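Local coordinates for 3-oxoacyl-[acyl-carrier-protein] synthase 2 (Rickettsia rickettsii, PDB 4JGA) that probably catalyses the condensation of malonyl-acyl carrier protein with a growing acyl chain, an elongation step of bacterial fatty acid synthesis, at residues Lys57-Ile62 / Gly223-Arg228; Asn78-Gln81 / Arg87-Lys90; Met196-His201 / Asp205-Gly210; Lys351-Ser356 / Lys406-Lys411. One frame throughout, in Å; residues are numbered along the deposited sequence.

In the fold
The four contacts are spread over a thiolase-fold chain without touching one another. Contacts 1, 2 and 3 lie in the N-terminal beta-ketoacyl synthase domain. Along the chain, contacts 2 and 3 follow in series inside the long loop that contact 1 closes, and contact 4 comes last. Contact 3 uses strand 206-213 and contact 4 strand 353-355 of the same mixed sheet, their centres about 29 Å apart. Strand 206-213 leads on to helix 218-226 of contact 1, yet contacts 1 and 3 have centres about 37 Å apart, on opposite sides of the chain's centre. Contacts 1 and 3, and contact 2 through one residue, touch the second subunit, so the dimer draws on distant parts of the fold.

Contact 1: residues Lys57-Ile62 / Gly223-Arg228; sequences KLACKI and GFVAAR
V225 meets A59 and C60 near the C-terminal end of helix 218-226, which closes in a Schellman motif and belongs to a thiolase-fold synthase. Its two methyls divide between the two loop residues: CG1 of V225 lies 4.1 Å from A59 CB, and CG2 lies 4.0 Å from C60 CB. With CG1 opposite the backbone N (chi1 166°), CG2 turns beside that nitrogen, and each branch takes one residue of the loop. C60 has a buried side chain, whereas A59 sits at the exposed margin, so this is a small apolar patch and not a deep core.

The loop between strands 47-49 and 62-64 is held in shape by polar bonds behind this patch. N235 grips it twice, ND2 to the carbonyl of A59 and OD1 to the amide of K61. K61 NZ donates to L58 O over 2.9 Å, tilted 23° from the carbonyl plane, and also bonds T55 O. L58 packs on V221 and A222 of the same helix and on G149 of the second subunit. On the helix side, R228 takes positive phi (57°), and its N bonds back to V225 O at 2.8 Å.

Contact 2: residues Asn78-Gln81 / Arg87-Lys90; sequences NFTQ and RLSK
L88 of the short helix 85-89 points into the loop that leads into this helix and touches F79 and T80, a local closure at the periphery of the thiolase fold. Apolar packing carries the contact. The CD2 methyl of L88 does all the touching from its side: it lies 3.7 Å from CE2 of the F79 ring and 4.0 Å from its CZ, approaching the ring at a slant while the two side chains cross at about a right angle. F79 has CG between its own backbone N and carbonyl carbon (chi1 65°), which turns the far end of the ring to the leucine although its CB is directed past the helix. The surroundings extend this patch. V99 and A100 of helix 93-109 lie against F79, while L88 also meets I95 and H96 of that helix, L167 of helix 163-172, and L76. Next to L88, R87 packs on L167 as well and on M292 of the second subunit.

T80 adds a contact of mixed character. Its OG1 stands 3.4 Å from L88 CD2, a van der Waals touch with a methyl, and makes a weak hydrogen bond to L76 O.

Polar bonds then fix the two segments separately. The carbonyl of F79 receives K171 NZ from helix 163-172, which ties the loop to a second helix. S89 OG bonds back to the carbonyl of N86, and K90 N bonds R87 O at 3.2 Å.

Contact 3: residues Met196-His201 / Asp205-Gly210; sequences MRMIKH and DVMIAG
I199 and M198 of helix 187-200 pack on the start of strand 206-213, running almost antiparallel to it: the axes of the two short segments are 8.4 Å apart at an angle of 174°. This is one helix-on-sheet layer of the thiolase fold, joined by a tight connection.

D205 contributes its backbone, with O lying 4.1 Å from I199 CD1. Its CB points away from the helix, and its carboxylate is taken by R121 in a salt bridge through OD1. At V206 the same isoleucine methyl brushes the backbone C, while the valine side chain goes to the other face of the sheet, against W111 and V262.

M207 carries most of the contact. Its CG sits 3.6 Å from I199 CG1 and 3.7 Å from I199 CD1, the two side chains sliding past each other in opposite directions. Bends at chi2 (-71°) and chi3 (-68°) then fold the thioether back over M198, whose side chain crosses it at about a right angle; M207 SD lies 4.0 Å from M198 CG, and the two CE methyls meet at 3.8 Å. I125 of strand 122-127 touches both methionines. Further on, A209 rests on I192 and A195, continuing the same layer.

R197 and, just past the helix end, H201 face the second subunit: H201 stacks on H201 of that subunit, and R197 makes a cation-pi contact with its Y203. Across the segments themselves, cohesion is dispersive, and the carboxylate of D205 is turned away and paired with R121.

Contact 4: residues Lys351-Ser356 / Lys406-Lys411; sequences KVLMSS and KAKKTK
L353 and T410 meet tip to tip, CD2 of the leucine lying 3.6 Å from CG2 of the threonine. L353 opens strand 353-355, the outermost strand at that end of the mixed sheet of the thiolase fold within this chain, and T410 follows the weakly bonded strand 408-409. This is the tight part: L353 is buried, backed by Y322 and A385. T410 holds OG1 opposite its backbone N (chi1 -170°), which leaves the methyl between N and the carbonyl carbon and aimed at the leucine.

The loose side is K408. Only its aliphatic chain approaches, with CD 4.3 Å from L353 CD2, and it is exposed. Its extended torsions carry NZ past the leucine to a salt bridge with D401, a residue whose backbone bonds to M354. K411, also exposed, pairs through NZ with D321, one of the two aspartates at the bound sodium ion; that ion is about 8 Å from the side chain of T410.

Methyl packing is thus flanked by lysine-carboxylate pairs. The touch between the segments is apolar and small, and the exposed lysines K408 and K411 each have a carboxylate partner, which would favour their charged forms.

Contact 1: residues Lys57-Ile62 / Gly223-Arg228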
loop_
_atom_site.group_PDB
_atom_site.type_symbol
_atom_site.label_atom_id
_atom_site.label_comp_id
_atom_site.label_asym_id
_atom_site.label_seq_id
_atom_site.Cartn_x
_atom_site.Cartn_y
_atom_site.Cartn_z
ATOM N N LYS A 57 29.021 -12.687 -7.856
ATOM C CA LYS A 57 28.930 -13.078 -6.430
ATOM C C LYS A 57 27.528 -13.494 -6.013
ATOM O O LYS A 57 27.302 -13.750 -4.839
ATOM C CB LYS A 57 29.386 -11.943 -5.478
ATOM N N LEU A 58 26.580 -13.546 -6.943
ATOM C CA LEU A 58 25.209 -13.944 -6.624
ATOM C C LEU A 58 24.939 -15.383 -7.020
ATOM O O LEU A 58 25.244 -15.794 -8.137
ATOM C CB LEU A 58 24.228 -13.041 -7.347
ATOM C CG LEU A 58 24.267 -11.597 -6.863
ATOM C CD1 LEU A 58 23.435 -10.721 -7.786
ATOM C CD2 LEU A 58 23.795 -11.526 -5.407
ATOM N N ALA A 59 24.367 -16.142 -6.093
ATOM C CA ALA A 59 24.099 -17.555 -6.307
ATOM C C ALA A 59 22.981 -17.789 -7.308
ATOM O O ALA A 59 22.920 -18.841 -7.935
ATOM C CB ALA A 59 23.764 -18.222 -4.991
ATOM N N CYS A 60 22.073 -16.823 -7.453
ATOM C CA CYS A 60 21.050 -16.858 -8.520
ATOM C C CYS A 60 21.393 -15.826 -9.586
ATOM O O CYS A 60 21.637 -14.684 -9.277
ATOM C CB CYS A 60 19.657 -16.575 -7.976
ATOM S SG CYS A 60 18.378 -16.607 -9.271
ATOM N N LYS A 61 21.457 -16.265 -10.839
ATOM C CA LYS A 61 22.003 -15.450 -11.914
ATOM C C LYS A 61 20.987 -15.230 -13.025
ATOM O O LYS A 61 21.339 -14.765 -14.099
ATOM C CB LYS A 61 23.257 -16.130 -12.486
ATOM C CG LYS A 61 24.384 -16.264 -11.468
ATOM C CD LYS A 61 25.507 -17.154 -11.973
ATOM C CE LYS A 61 26.428 -17.539 -10.834
ATOM N NZ LYS A 61 27.158 -16.369 -10.273
ATOM N N ILE A 62 19.725 -15.560 -12.757
ATOM C CA ILE A 62 18.693 -15.563 -13.805
ATOM C C ILE A 62 17.442 -14.843 -13.324
ATOM O O ILE A 62 17.248 -14.665 -12.136
ATOM C CB ILE A 62 18.288 -16.995 -14.202
ATOM C CG1 ILE A 62 17.793 -17.781 -12.974
ATOM C CG2 ILE A 62 19.462 -17.707 -14.874
ATOM C CD1 ILE A 62 17.089 -19.100 -13.289
ATOM N N GLY A 223 18.895 -10.267 -1.478
ATOM C CA GLY A 223 17.839 -10.403 -0.460
ATOM C C GLY A 223 17.094 -11.704 -0.512
ATOM O O GLY A 223 16.977 -12.419 0.490
ATOM N N PHE A 224 16.645 -12.061 -1.704
ATOM C CA PHE A 224 15.882 -13.296 -1.883
ATOM C C PHE A 224 16.749 -14.531 -1.803
ATOM O O PHE A 224 16.300 -15.569 -1.295
ATOM C CB PHE A 224 15.042 -13.249 -3.168
ATOM C CG PHE A 224 13.804 -12.402 -3.033
ATOM C CD1 PHE A 224 12.717 -12.870 -2.324
ATOM C CD2 PHE A 224 13.752 -11.119 -3.550
ATOM C CE1 PHE A 224 11.592 -12.093 -2.169
ATOM C CE2 PHE A 224 12.620 -10.328 -3.408
ATOM C CZ PHE A 224 11.529 -10.820 -2.709
ATOM N N VAL A 225 18.005 -14.428 -2.249
ATOM C CA VAL A 225 18.934 -15.525 -2.064
ATOM C C VAL A 225 19.106 -15.763 -0.572
ATOM O O VAL A 225 19.071 -16.923 -0.111
ATOM C CB VAL A 225 20.307 -15.248 -2.741
ATOM C CG1 VAL A 225 21.386 -16.235 -2.267
ATOM C CG2 VAL A 225 20.154 -15.287 -4.251
ATOM N N ALA A 226 19.263 -14.679 0.204
ATOM C CA ALA A 226 19.545 -14.827 1.644
ATOM C C ALA A 226 18.322 -15.388 2.386
ATOM O O ALA A 226 18.469 -16.123 3.325
ATOM C CB ALA A 226 19.990 -13.506 2.257
ATOM N N ALA A 227 17.117 -15.066 1.914
ATOM C CA ALA A 227 15.896 -15.679 2.431
ATOM C C ALA A 227 15.716 -17.118 1.972
ATOM O O ALA A 227 14.720 -17.722 2.304
ATOM C CB ALA A 227 14.700 -14.863 1.999
ATOM N N ARG A 228 16.665 -17.640 1.183
ATOM C CA ARG A 228 16.621 -18.984 0.611
ATOM C C ARG A 228 15.351 -19.195 -0.226
ATOM O O ARG A 228 14.838 -20.291 -0.314
ATOM C CB ARG A 228 16.789 -20.069 1.721
ATOM C CG ARG A 228 17.993 -19.877 2.680
ATOM C CD ARG A 228 17.912 -20.737 3.965
ATOM N NE ARG A 228 16.718 -20.378 4.769
ATOM C CZ ARG A 228 16.618 -19.342 5.622
ATOM N NH1 ARG A 228 17.656 -18.516 5.883
ATOM N NH2 ARG A 228 15.445 -19.125 6.234
#

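Contact 2: residues Asn78-Gln81 / Arg87-Lys90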
loop_
_atom_site.group_PDB
_atom_site.type_symbol
_atom_site.label_atom_id
_atom_site.label_comp_id
_atom_site.label_asym_id
_atom_site.label_seq_id
_atom_site.Cartn_x
_atom_site.Cartn_y
_atom_site.Cartn_z
ATOM N N ASN A 78 7.313 4.429 -26.664
ATOM C CA ASN A 78 6.216 3.601 -27.168
ATOM C C ASN A 78 4.854 3.920 -26.591
ATOM O O ASN A 78 3.861 3.536 -27.171
ATOM C CB ASN A 78 6.510 2.110 -26.936
ATOM C CG ASN A 78 7.661 1.618 -27.787
ATOM O OD1 ASN A 78 7.945 2.179 -28.838
ATOM N ND2 ASN A 78 8.323 0.543 -27.343
ATOM N N PHE A 79 4.811 4.581 -25.434
ATOM C CA PHE A 79 3.530 4.847 -24.781
ATOM C C PHE A 79 3.438 6.213 -24.111
ATOM O O PHE A 79 2.458 6.488 -23.395
ATOM C CB PHE A 79 3.237 3.739 -23.757
ATOM C CG PHE A 79 4.221 3.698 -22.615
ATOM C CD1 PHE A 79 5.402 2.988 -22.726
ATOM C CD2 PHE A 79 3.989 4.410 -21.463
ATOM C CE1 PHE A 79 6.321 2.968 -21.693
ATOM C CE2 PHE A 79 4.912 4.393 -20.419
ATOM C CZ PHE A 79 6.077 3.686 -20.545
ATOM N N THR A 80 4.441 7.062 -24.345
ATOM C CA THR A 80 4.534 8.344 -23.666
ATOM C C THR A 80 4.812 9.428 -24.708
ATOM O O THR A 80 5.734 9.319 -25.492
ATOM C CB THR A 80 5.677 8.359 -22.630
ATOM O OG1 THR A 80 5.528 7.273 -21.709
ATOM C CG2 THR A 80 5.697 9.698 -21.855
ATOM N N GLN A 81 3.966 10.447 -24.692
ATOM C CA GLN A 81 4.077 11.620 -25.514
ATOM C C GLN A 81 5.459 12.254 -25.282
ATOM O O GLN A 81 5.949 12.292 -24.143
ATOM C CB GLN A 81 2.989 12.574 -25.011
ATOM C CG GLN A 81 2.134 13.310 -25.997
ATOM C CD GLN A 81 1.272 14.330 -25.252
ATOM O OE1 GLN A 81 0.870 14.098 -24.111
ATOM N NE2 GLN A 81 1.005 15.453 -25.877
ATOM N N ARG A 87 10.209 13.677 -17.522
ATOM C CA ARG A 87 9.751 13.450 -16.160
ATOM C C ARG A 87 9.610 11.949 -15.832
ATOM O O ARG A 87 10.004 11.493 -14.748
ATOM C CB ARG A 87 8.437 14.186 -15.904
ATOM C CG ARG A 87 7.743 13.692 -14.636
ATOM C CD ARG A 87 6.367 14.297 -14.409
ATOM N NE ARG A 87 5.395 13.766 -15.365
ATOM C CZ ARG A 87 4.194 14.306 -15.568
ATOM N NH1 ARG A 87 3.793 15.352 -14.840
ATOM N NH2 ARG A 87 3.385 13.781 -16.481
ATOM N N LEU A 88 9.030 11.183 -16.757
ATOM C CA LEU A 88 8.787 9.783 -16.505
ATOM C C LEU A 88 10.125 9.066 -16.343
ATOM O O LEU A 88 10.232 8.118 -15.544
ATOM C CB LEU A 88 7.938 9.147 -17.630
ATOM C CG LEU A 88 7.600 7.661 -17.469
ATOM C CD1 LEU A 88 6.960 7.396 -16.116
ATOM C CD2 LEU A 88 6.670 7.129 -18.558
ATOM N N SER A 89 11.133 9.512 -17.104
ATOM C CA SER A 89 12.437 8.827 -17.103
ATOM C C SER A 89 13.173 8.962 -15.749
ATOM O O SER A 89 14.011 8.136 -15.433
ATOM C CB SER A 89 13.340 9.315 -18.225
ATOM O OG SER A 89 13.728 10.646 -17.989
ATOM N N LYS A 90 12.785 9.938 -14.931
ATOM C CA LYS A 90 13.363 10.128 -13.594
ATOM C C LYS A 90 12.807 9.153 -12.566
ATOM O O LYS A 90 13.381 8.989 -11.504
ATOM C CB LYS A 90 13.050 11.529 -13.085
ATOM C CG LYS A 90 13.328 12.614 -14.090
ATOM C CD LYS A 90 14.792 12.783 -14.295
ATOM C CE LYS A 90 14.997 14.025 -15.142
ATOM N NZ LYS A 90 16.343 13.936 -15.718
#

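Contact 3: residues Met196-His201 / Asp205-Gly210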
loop_
_atom_site.group_PDB
_atom_site.type_symbol
_atom_site.label_atom_id
_atom_site.label_comp_id
_atom_site.label_asym_id
_atom_site.label_seq_id
_atom_site.Cartn_x
_atom_site.Cartn_y
_atom_site.Cartn_z
ATOM N N MET A 196 -12.458 -3.656 -7.092
ATOM C CA MET A 196 -13.782 -4.208 -7.333
ATOM C C MET A 196 -14.748 -3.816 -6.217
ATOM O O MET A 196 -15.868 -3.431 -6.469
ATOM C CB MET A 196 -13.706 -5.715 -7.487
ATOM C CG MET A 196 -15.035 -6.403 -7.658
ATOM S SD MET A 196 -15.716 -6.842 -6.055
ATOM C CE MET A 196 -14.715 -8.239 -5.626
ATOM N N ARG A 197 -14.283 -3.917 -4.978
ATOM C CA ARG A 197 -15.100 -3.596 -3.816
ATOM C C ARG A 197 -15.485 -2.113 -3.855
ATOM O O ARG A 197 -16.604 -1.754 -3.516
ATOM C CB ARG A 197 -14.354 -3.920 -2.532
ATOM C CG ARG A 197 -14.178 -5.419 -2.262
ATOM C CD ARG A 197 -15.404 -6.044 -1.667
ATOM N NE ARG A 197 -15.412 -7.506 -1.592
ATOM C CZ ARG A 197 -14.776 -8.250 -0.680
ATOM N NH1 ARG A 197 -14.020 -7.718 0.291
ATOM N NH2 ARG A 197 -14.890 -9.572 -0.753
ATOM N N MET A 198 -14.556 -1.275 -4.275
ATOM C CA MET A 198 -14.832 0.145 -4.401
ATOM C C MET A 198 -16.033 0.430 -5.344
ATOM O O MET A 198 -16.902 1.252 -5.025
ATOM C CB MET A 198 -13.588 0.848 -4.884
ATOM C CG MET A 198 -13.690 2.349 -4.948
ATOM S SD MET A 198 -13.059 3.112 -3.446
ATOM C CE MET A 198 -11.322 2.676 -3.705
ATOM N N ILE A 199 -16.068 -0.267 -6.482
ATOM C CA ILE A 199 -17.131 -0.143 -7.453
ATOM C C ILE A 199 -18.391 -0.814 -6.934
ATOM O O ILE A 199 -19.465 -0.226 -7.005
ATOM C CB ILE A 199 -16.716 -0.729 -8.805
ATOM C CG1 ILE A 199 -15.550 0.094 -9.371
ATOM C CG2 ILE A 199 -17.883 -0.683 -9.786
ATOM C CD1 ILE A 199 -14.918 -0.458 -10.630
ATOM N N LYS A 200 -18.243 -2.004 -6.367
ATOM C CA LYS A 200 -19.369 -2.783 -5.825
ATOM C C LYS A 200 -20.197 -1.958 -4.877
ATOM O O LYS A 200 -21.429 -2.003 -4.922
ATOM C CB LYS A 200 -18.866 -4.013 -5.084
ATOM C CG LYS A 200 -19.919 -4.916 -4.486
ATOM C CD LYS A 200 -19.246 -6.115 -3.813
ATOM C CE LYS A 200 -20.246 -7.034 -3.131
ATOM N NZ LYS A 200 -19.493 -8.018 -2.298
ATOM N N HIS A 201 -19.531 -1.179 -4.038
ATOM C CA HIS A 201 -20.230 -0.420 -2.998
ATOM C C HIS A 201 -20.481 1.018 -3.381
ATOM O O HIS A 201 -20.892 1.796 -2.559
ATOM C CB HIS A 201 -19.478 -0.573 -1.655
ATOM C CG HIS A 201 -19.416 -1.989 -1.183
ATOM N ND1 HIS A 201 -20.551 -2.709 -0.887
ATOM C CD2 HIS A 201 -18.380 -2.852 -1.048
ATOM C CE1 HIS A 201 -20.222 -3.940 -0.545
ATOM N NE2 HIS A 201 -18.913 -4.056 -0.654
ATOM N N ASP A 205 -17.166 4.625 -10.368
ATOM C CA ASP A 205 -17.714 3.920 -11.529
ATOM C C ASP A 205 -16.683 3.164 -12.333
ATOM O O ASP A 205 -17.009 2.154 -12.978
ATOM C CB ASP A 205 -18.410 4.910 -12.451
ATOM C CG ASP A 205 -19.591 5.565 -11.797
ATOM O OD1 ASP A 205 -20.318 4.868 -11.065
ATOM O OD2 ASP A 205 -19.839 6.747 -12.063
ATOM N N VAL A 206 -15.459 3.680 -12.351
ATOM C CA VAL A 206 -14.346 3.029 -13.074
ATOM C C VAL A 206 -13.113 3.012 -12.171
ATOM O O VAL A 206 -12.886 3.947 -11.402
ATOM C CB VAL A 206 -14.027 3.779 -14.371
ATOM C CG1 VAL A 206 -12.859 3.133 -15.117
ATOM C CG2 VAL A 206 -15.263 3.833 -15.251
ATOM N N MET A 207 -12.340 1.922 -12.227
ATOM C CA MET A 207 -11.085 1.842 -11.463
ATOM C C MET A 207 -9.966 1.283 -12.313
ATOM O O MET A 207 -10.163 0.346 -13.066
ATOM C CB MET A 207 -11.222 1.000 -10.207
ATOM C CG MET A 207 -12.209 1.545 -9.175
ATOM S SD MET A 207 -11.644 3.041 -8.333
ATOM C CE MET A 207 -10.310 2.371 -7.389
ATOM N N ILE A 208 -8.804 1.913 -12.195
ATOM C CA ILE A 208 -7.602 1.435 -12.823
ATOM C C ILE A 208 -6.852 0.679 -11.737
ATOM O O ILE A 208 -6.489 1.274 -10.689
ATOM C CB ILE A 208 -6.730 2.618 -13.310
ATOM C CG1 ILE A 208 -7.543 3.650 -14.111
ATOM C CG2 ILE A 208 -5.595 2.091 -14.138
ATOM C CD1 ILE A 208 -8.464 3.098 -15.185
ATOM N N ALA A 209 -6.637 -0.614 -11.936
ATOM C CA ALA A 209 -6.061 -1.419 -10.866
ATOM C C ALA A 209 -5.053 -2.461 -11.287
ATOM O O ALA A 209 -5.149 -3.049 -12.361
ATOM C CB ALA A 209 -7.184 -2.087 -10.082
ATOM N N GLY A 210 -4.105 -2.721 -10.401
ATOM C CA GLY A 210 -3.103 -3.774 -10.610
ATOM C C GLY A 210 -1.786 -3.477 -9.911
ATOM O O GLY A 210 -1.732 -2.726 -8.931
#

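Contact 4: residues Lys351-Ser356 / Lys406-Lys411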
loop_
_atom_site.group_PDB
_atom_site.type_symbol
_atom_site.label_atom_id
_atom_site.label_comp_id
_atom_site.label_asym_id
_atom_site.label_seq_id
_atom_site.Cartn_x
_atom_site.Cartn_y
_atom_site.Cartn_z
ATOM N N LYS A 351 -12.162 -32.899 -12.460
ATOM C CA LYS A 351 -11.649 -32.536 -13.788
ATOM C C LYS A 351 -11.112 -31.111 -13.873
ATOM O O LYS A 351 -10.770 -30.648 -14.934
ATOM C CB LYS A 351 -12.761 -32.631 -14.825
ATOM C CG LYS A 351 -13.421 -33.979 -14.941
ATOM C CD LYS A 351 -14.133 -34.072 -16.283
ATOM C CE LYS A 351 -14.425 -35.497 -16.644
ATOM N NZ LYS A 351 -15.838 -35.856 -16.366
ATOM N N VAL A 352 -11.080 -30.404 -12.764
ATOM C CA VAL A 352 -10.653 -29.024 -12.794
ATOM C C VAL A 352 -9.208 -28.957 -13.305
ATOM O O VAL A 352 -8.400 -29.836 -13.008
ATOM C CB VAL A 352 -10.772 -28.366 -11.407
ATOM C CG1 VAL A 352 -9.733 -28.920 -10.443
ATOM C CG2 VAL A 352 -10.617 -26.867 -11.541
ATOM N N LEU A 353 -8.914 -27.914 -14.076
ATOM C CA LEU A 353 -7.583 -27.660 -14.564
ATOM C C LEU A 353 -6.948 -26.616 -13.665
ATOM O O LEU A 353 -7.619 -25.681 -13.217
ATOM C CB LEU A 353 -7.603 -27.141 -16.008
ATOM C CG LEU A 353 -7.438 -28.148 -17.165
ATOM C CD1 LEU A 353 -8.277 -29.404 -16.994
ATOM C CD2 LEU A 353 -7.685 -27.475 -18.503
ATOM N N MET A 354 -5.649 -26.758 -13.432
ATOM C CA MET A 354 -4.866 -25.752 -12.702
ATOM C C MET A 354 -3.497 -25.625 -13.350
ATOM O O MET A 354 -2.897 -26.633 -13.676
ATOM C CB MET A 354 -4.719 -26.116 -11.212
ATOM C CG MET A 354 -3.785 -25.177 -10.444
ATOM S SD MET A 354 -3.887 -25.224 -8.617
ATOM C CE MET A 354 -3.023 -26.717 -8.233
ATOM N N SER A 355 -3.005 -24.397 -13.525
ATOM C CA SER A 355 -1.647 -24.198 -14.035
ATOM C C SER A 355 -0.987 -22.969 -13.402
ATOM O O SER A 355 -1.656 -22.112 -12.830
ATOM C CB SER A 355 -1.643 -24.097 -15.556
ATOM O OG SER A 355 -2.137 -22.859 -16.014
ATOM N N SER A 356 0.349 -22.957 -13.449
ATOM C CA SER A 356 1.124 -21.816 -13.022
ATOM C C SER A 356 1.815 -21.214 -14.220
ATOM O O SER A 356 2.656 -21.852 -14.876
ATOM C CB SER A 356 2.175 -22.186 -11.999
ATOM O OG SER A 356 2.965 -21.040 -11.743
ATOM N N LYS A 406 2.050 -28.266 -22.227
ATOM C CA LYS A 406 1.376 -27.742 -23.421
ATOM C C LYS A 406 0.024 -27.199 -22.997
ATOM O O LYS A 406 -0.664 -27.801 -22.176
ATOM C CB LYS A 406 1.148 -28.871 -24.450
ATOM N N ALA A 407 -0.368 -26.087 -23.590
ATOM C CA ALA A 407 -1.689 -25.489 -23.385
ATOM C C ALA A 407 -2.828 -26.463 -23.719
ATOM O O ALA A 407 -2.676 -27.331 -24.560
ATOM C CB ALA A 407 -1.813 -24.245 -24.243
ATOM N N LYS A 408 -3.977 -26.287 -23.085
ATOM C CA LYS A 408 -5.100 -27.184 -23.329
ATOM C C LYS A 408 -6.412 -26.416 -23.502
ATOM O O LYS A 408 -6.812 -25.627 -22.635
ATOM C CB LYS A 408 -5.200 -28.109 -22.140
ATOM C CG LYS A 408 -6.078 -29.300 -22.341
ATOM C CD LYS A 408 -5.772 -30.260 -21.214
ATOM C CE LYS A 408 -6.431 -31.593 -21.426
ATOM N NZ LYS A 408 -5.744 -32.541 -20.514
ATOM N N LYS A 409 -7.055 -26.605 -24.642
ATOM C CA LYS A 409 -8.312 -25.946 -24.870
ATOM C C LYS A 409 -9.366 -26.690 -24.064
ATOM O O LYS A 409 -9.415 -27.913 -24.060
ATOM C CB LYS A 409 -8.681 -25.902 -26.367
ATOM C CG LYS A 409 -7.793 -25.019 -27.248
ATOM C CD LYS A 409 -8.479 -24.686 -28.590
ATOM C CE LYS A 409 -9.746 -23.797 -28.554
ATOM N NZ LYS A 409 -9.785 -22.766 -27.474
ATOM N N THR A 410 -10.231 -25.941 -23.400
ATOM C CA THR A 410 -11.369 -26.545 -22.699
ATOM C C THR A 410 -12.434 -25.484 -22.408
ATOM O O THR A 410 -12.204 -24.278 -22.630
ATOM C CB THR A 410 -10.920 -27.249 -21.403
ATOM O OG1 THR A 410 -12.002 -28.015 -20.868
ATOM C CG2 THR A 410 -10.482 -26.261 -20.381
ATOM N N LYS A 411 -13.590 -25.930 -21.916
ATOM C CA LYS A 411 -14.643 -25.011 -21.513
ATOM C C LYS A 411 -14.200 -24.261 -20.255
ATOM O O LYS A 411 -13.933 -24.879 -19.229
ATOM C CB LYS A 411 -15.961 -25.738 -21.243
ATOM C CG LYS A 411 -17.112 -24.800 -20.891
ATOM C CD LYS A 411 -18.081 -25.442 -19.898
ATOM C CE LYS A 411 -17.487 -25.701 -18.498
ATOM N NZ LYS A 411 -18.225 -25.009 -17.388
#